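Local structure of salmonella typhimurium DB7155 bacteriophage DET7 tailspike (Bacteriophage, 2V5I) at residues T512-E524 and T531-A543. The protein probably serves as the trimeric receptor-binding tailspike of the phage, binding and hydrolysing the O-antigen of its Salmonella host. Residues are numbered along the deposited sequence; the frame is centred on the assembly and turned at random.
Sequences TEIPISGTVLPDE and TMSLYLDAGALWA
Ser517 bridges the strand 531-537 through its backbone on both sides of Tyr535. Ser517 N donates to Leu534 O at 3.1 Å, almost straight at the hydrogen. Ser517 O accepts from Leu536 N at 3.0 Å and also receives Tyr535 CA-H. This is a single bridge of parallel pattern, after which 518-521 folds over Tyr535.

The Tyr535 ring lies between two layers. Leu521 N sits over one face, toward the rim, and Trp542 CB, from the neighbouring hairpin strand, lies over the opposite face, also toward the rim. A chi1 of 66° places Tyr535 CG beside both its own N and C, and sets the ring against residues 519-521. Val520 CG1 meets Tyr535 CE2 at 4.0 Å, and Val520 CG2 rests against the Asp537 carboxylate.

On the other side of the bridge, Ile516 CD1 touches both Leu536 CG and Leu541 CD1, each at 3.9 Å. Ile516 CG2 packs on Leu534 CB at 3.7 Å. Farther out, Leu534 and Leu541 also pack on Met532 of the second subunit.

Ser517 OG donates to Thr519 O at 2.7 Å, bracing the bend of the loop. One water donates to both Gly518 O and Leu536 O. Tyr535 OH bonds to Arg554, which also holds Leu521 O. In the C-terminal intertwined domain of this P22-type tailspike, the join rests on two backbone bonds, a water and apolar packing, with no salt bridge between the segments. It therefore depends on main-chain geometry more than on charge.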
# COMPACT_ATOMS: atom_id res chain seq x y z
N THR A 512 18.86 -38.86 -27.54
CA THR A 512 18.57 -38.93 -26.12
C THR A 512 19.67 -39.76 -25.50
O THR A 512 19.95 -40.85 -25.99
CB THR A 512 17.26 -39.65 -25.90
OG1 THR A 512 16.23 -39.08 -26.76
CG2 THR A 512 16.84 -39.50 -24.47
N GLU A 513 20.33 -39.20 -24.47
CA GLU A 513 21.28 -39.95 -23.70
C GLU A 513 20.57 -40.43 -22.45
O GLU A 513 20.11 -39.62 -21.65
CB GLU A 513 22.48 -39.08 -23.34
CG GLU A 513 23.38 -38.77 -24.49
CD GLU A 513 24.29 -37.61 -24.19
OE1 GLU A 513 25.36 -37.87 -23.62
OE2 GLU A 513 23.90 -36.43 -24.45
N ILE A 514 20.52 -41.75 -22.31
CA ILE A 514 19.66 -42.44 -21.32
C ILE A 514 20.55 -43.12 -20.26
O ILE A 514 21.38 -43.91 -20.64
CB ILE A 514 18.84 -43.53 -22.03
CG1 ILE A 514 17.90 -42.87 -23.03
CG2 ILE A 514 18.06 -44.31 -21.02
CD1 ILE A 514 17.24 -43.85 -24.04
N PRO A 515 20.40 -42.78 -18.95
CA PRO A 515 21.13 -43.49 -17.90
C PRO A 515 20.76 -44.96 -17.88
O PRO A 515 19.57 -45.29 -17.97
CB PRO A 515 20.68 -42.76 -16.61
CG PRO A 515 20.17 -41.43 -17.06
CD PRO A 515 19.57 -41.69 -18.42
N ILE A 516 21.76 -45.83 -17.77
CA ILE A 516 21.55 -47.26 -17.59
C ILE A 516 22.39 -47.73 -16.42
O ILE A 516 23.31 -47.02 -15.99
CB ILE A 516 21.91 -48.03 -18.88
CG1 ILE A 516 23.42 -48.04 -19.13
CG2 ILE A 516 21.12 -47.45 -20.08
CD1 ILE A 516 23.81 -48.87 -20.36
N SER A 517 22.03 -48.90 -15.85
CA SER A 517 22.78 -49.42 -14.73
C SER A 517 24.04 -50.12 -15.24
O SER A 517 24.00 -50.92 -16.17
CB SER A 517 21.98 -50.42 -13.92
OG SER A 517 22.79 -51.03 -12.91
N GLY A 518 25.18 -49.80 -14.64
CA GLY A 518 26.41 -50.46 -15.06
C GLY A 518 26.58 -51.84 -14.45
O GLY A 518 27.51 -52.56 -14.81
N THR A 519 25.69 -52.17 -13.53
CA THR A 519 25.66 -53.47 -12.84
C THR A 519 24.32 -54.20 -13.09
O THR A 519 23.32 -53.61 -13.47
CB THR A 519 25.82 -53.28 -11.32
OG1 THR A 519 24.82 -52.38 -10.83
CG2 THR A 519 27.17 -52.68 -10.99
N VAL A 520 24.30 -55.51 -12.84
CA VAL A 520 23.09 -56.29 -13.05
C VAL A 520 21.99 -55.85 -12.08
O VAL A 520 22.19 -55.80 -10.87
CB VAL A 520 23.39 -57.84 -12.86
CG1 VAL A 520 22.13 -58.63 -12.99
CG2 VAL A 520 24.39 -58.27 -13.90
N LEU A 521 20.83 -55.49 -12.61
CA LEU A 521 19.74 -54.98 -11.80
C LEU A 521 19.02 -56.10 -11.10
O LEU A 521 18.63 -57.07 -11.76
CB LEU A 521 18.72 -54.22 -12.62
CG LEU A 521 19.04 -52.82 -13.00
CD1 LEU A 521 17.95 -52.32 -13.96
CD2 LEU A 521 19.15 -51.95 -11.78
N PRO A 522 18.69 -55.92 -9.81
CA PRO A 522 17.77 -56.82 -9.17
C PRO A 522 16.33 -56.63 -9.71
O PRO A 522 16.01 -55.58 -10.31
CB PRO A 522 17.92 -56.44 -7.69
CG PRO A 522 18.16 -55.03 -7.71
CD PRO A 522 19.10 -54.83 -8.90
N ASP A 523 15.44 -57.61 -9.47
CA ASP A 523 14.05 -57.51 -9.89
C ASP A 523 13.34 -56.22 -9.48
O ASP A 523 12.52 -55.68 -10.24
CB ASP A 523 13.23 -58.69 -9.33
CG ASP A 523 13.35 -59.96 -10.16
OD1 ASP A 523 14.22 -60.01 -11.09
OD2 ASP A 523 12.59 -60.92 -9.88
N GLU A 524 13.68 -55.70 -8.29
CA GLU A 524 13.09 -54.45 -7.77
C GLU A 524 13.47 -53.23 -8.64
O GLU A 524 12.92 -52.14 -8.44
CB GLU A 524 13.60 -54.10 -6.35
CG GLU A 524 13.56 -55.12 -5.28
CD GLU A 524 14.83 -55.98 -5.25
OE1 GLU A 524 14.86 -56.85 -6.10
OE2 GLU A 524 15.76 -55.80 -4.41
N THR A 531 6.76 -51.32 -18.21
CA THR A 531 7.93 -50.48 -18.16
C THR A 531 9.20 -51.31 -18.26
O THR A 531 9.23 -52.48 -17.95
CB THR A 531 7.94 -49.56 -16.90
OG1 THR A 531 8.16 -50.33 -15.73
CG2 THR A 531 6.66 -48.74 -16.77
N MET A 532 10.27 -50.66 -18.70
CA MET A 532 11.57 -51.31 -19.00
C MET A 532 12.71 -50.51 -18.39
O MET A 532 12.73 -49.31 -18.52
CB MET A 532 11.76 -51.31 -20.53
CG MET A 532 13.07 -51.79 -20.97
SD MET A 532 13.27 -51.55 -22.75
CE MET A 532 13.85 -49.84 -22.77
N SER A 533 13.65 -51.19 -17.72
CA SER A 533 14.90 -50.57 -17.26
C SER A 533 16.08 -51.27 -17.92
O SER A 533 16.09 -52.51 -18.08
CB SER A 533 15.05 -50.82 -15.77
OG SER A 533 13.99 -50.22 -15.08
N LEU A 534 17.10 -50.52 -18.27
CA LEU A 534 18.25 -51.06 -18.98
C LEU A 534 19.47 -51.20 -18.09
O LEU A 534 19.69 -50.43 -17.12
CB LEU A 534 18.62 -50.11 -20.16
CG LEU A 534 17.57 -50.05 -21.27
CD1 LEU A 534 17.87 -48.87 -22.20
CD2 LEU A 534 17.45 -51.29 -22.09
N TYR A 535 20.26 -52.21 -18.38
CA TYR A 535 21.47 -52.48 -17.60
C TYR A 535 22.48 -53.27 -18.44
O TYR A 535 22.17 -53.91 -19.46
CB TYR A 535 21.13 -53.25 -16.31
CG TYR A 535 20.60 -54.66 -16.48
CD1 TYR A 535 19.25 -54.90 -16.66
CD2 TYR A 535 21.45 -55.75 -16.39
CE1 TYR A 535 18.78 -56.20 -16.81
CE2 TYR A 535 20.99 -57.06 -16.50
CZ TYR A 535 19.64 -57.30 -16.67
OH TYR A 535 19.24 -58.63 -16.81
N LEU A 536 23.71 -53.27 -17.95
CA LEU A 536 24.81 -54.03 -18.54
C LEU A 536 25.10 -55.30 -17.74
O LEU A 536 25.08 -55.29 -16.50
CB LEU A 536 26.10 -53.19 -18.54
CG LEU A 536 26.07 -51.94 -19.40
CD1 LEU A 536 27.30 -51.07 -19.13
CD2 LEU A 536 25.96 -52.30 -20.84
N ASP A 537 25.34 -56.38 -18.47
CA ASP A 537 25.67 -57.68 -17.82
C ASP A 537 26.67 -58.35 -18.73
O ASP A 537 26.40 -58.60 -19.90
CB ASP A 537 24.40 -58.50 -17.62
CG ASP A 537 24.62 -59.84 -16.88
OD1 ASP A 537 25.76 -60.29 -16.74
OD2 ASP A 537 23.59 -60.43 -16.45
N ALA A 538 27.85 -58.59 -18.20
CA ALA A 538 28.92 -59.26 -18.98
C ALA A 538 29.16 -58.60 -20.32
O ALA A 538 29.31 -59.28 -21.34
CB ALA A 538 28.61 -60.73 -19.16
N GLY A 539 29.14 -57.27 -20.32
CA GLY A 539 29.42 -56.47 -21.50
C GLY A 539 28.29 -56.32 -22.52
O GLY A 539 28.51 -55.74 -23.58
N ALA A 540 27.11 -56.88 -22.22
CA ALA A 540 25.93 -56.82 -23.11
C ALA A 540 24.89 -55.89 -22.51
O ALA A 540 24.83 -55.73 -21.27
CB ALA A 540 25.32 -58.17 -23.26
N LEU A 541 24.07 -55.32 -23.41
CA LEU A 541 22.89 -54.56 -22.99
C LEU A 541 21.70 -55.48 -22.81
O LEU A 541 21.31 -56.20 -23.74
CB LEU A 541 22.56 -53.49 -24.02
CG LEU A 541 21.49 -52.50 -23.61
CD1 LEU A 541 21.95 -51.62 -22.43
CD2 LEU A 541 21.04 -51.61 -24.82
N TRP A 542 21.09 -55.40 -21.62
CA TRP A 542 19.90 -56.14 -21.25
C TRP A 542 18.78 -55.18 -20.82
O TRP A 542 19.01 -54.06 -20.37
CB TRP A 542 20.23 -57.03 -20.07
CG TRP A 542 21.05 -58.24 -20.39
CD1 TRP A 542 22.40 -58.27 -20.69
CD2 TRP A 542 20.59 -59.60 -20.45
NE1 TRP A 542 22.79 -59.57 -20.89
CE2 TRP A 542 21.70 -60.40 -20.76
CE3 TRP A 542 19.34 -60.20 -20.26
CZ2 TRP A 542 21.60 -61.79 -20.88
CZ3 TRP A 542 19.24 -61.60 -20.37
CH2 TRP A 542 20.36 -62.36 -20.72
N ALA A 543 17.54 -55.66 -20.97
CA ALA A 543 16.34 -54.99 -20.48
C ALA A 543 15.71 -55.84 -19.38
O ALA A 543 15.52 -57.06 -19.55
CB ALA A 543 15.30 -54.78 -21.59
O HOH W 1 17.26 -47.62 -18.65
O HOH W 2 27.54 -55.25 -15.48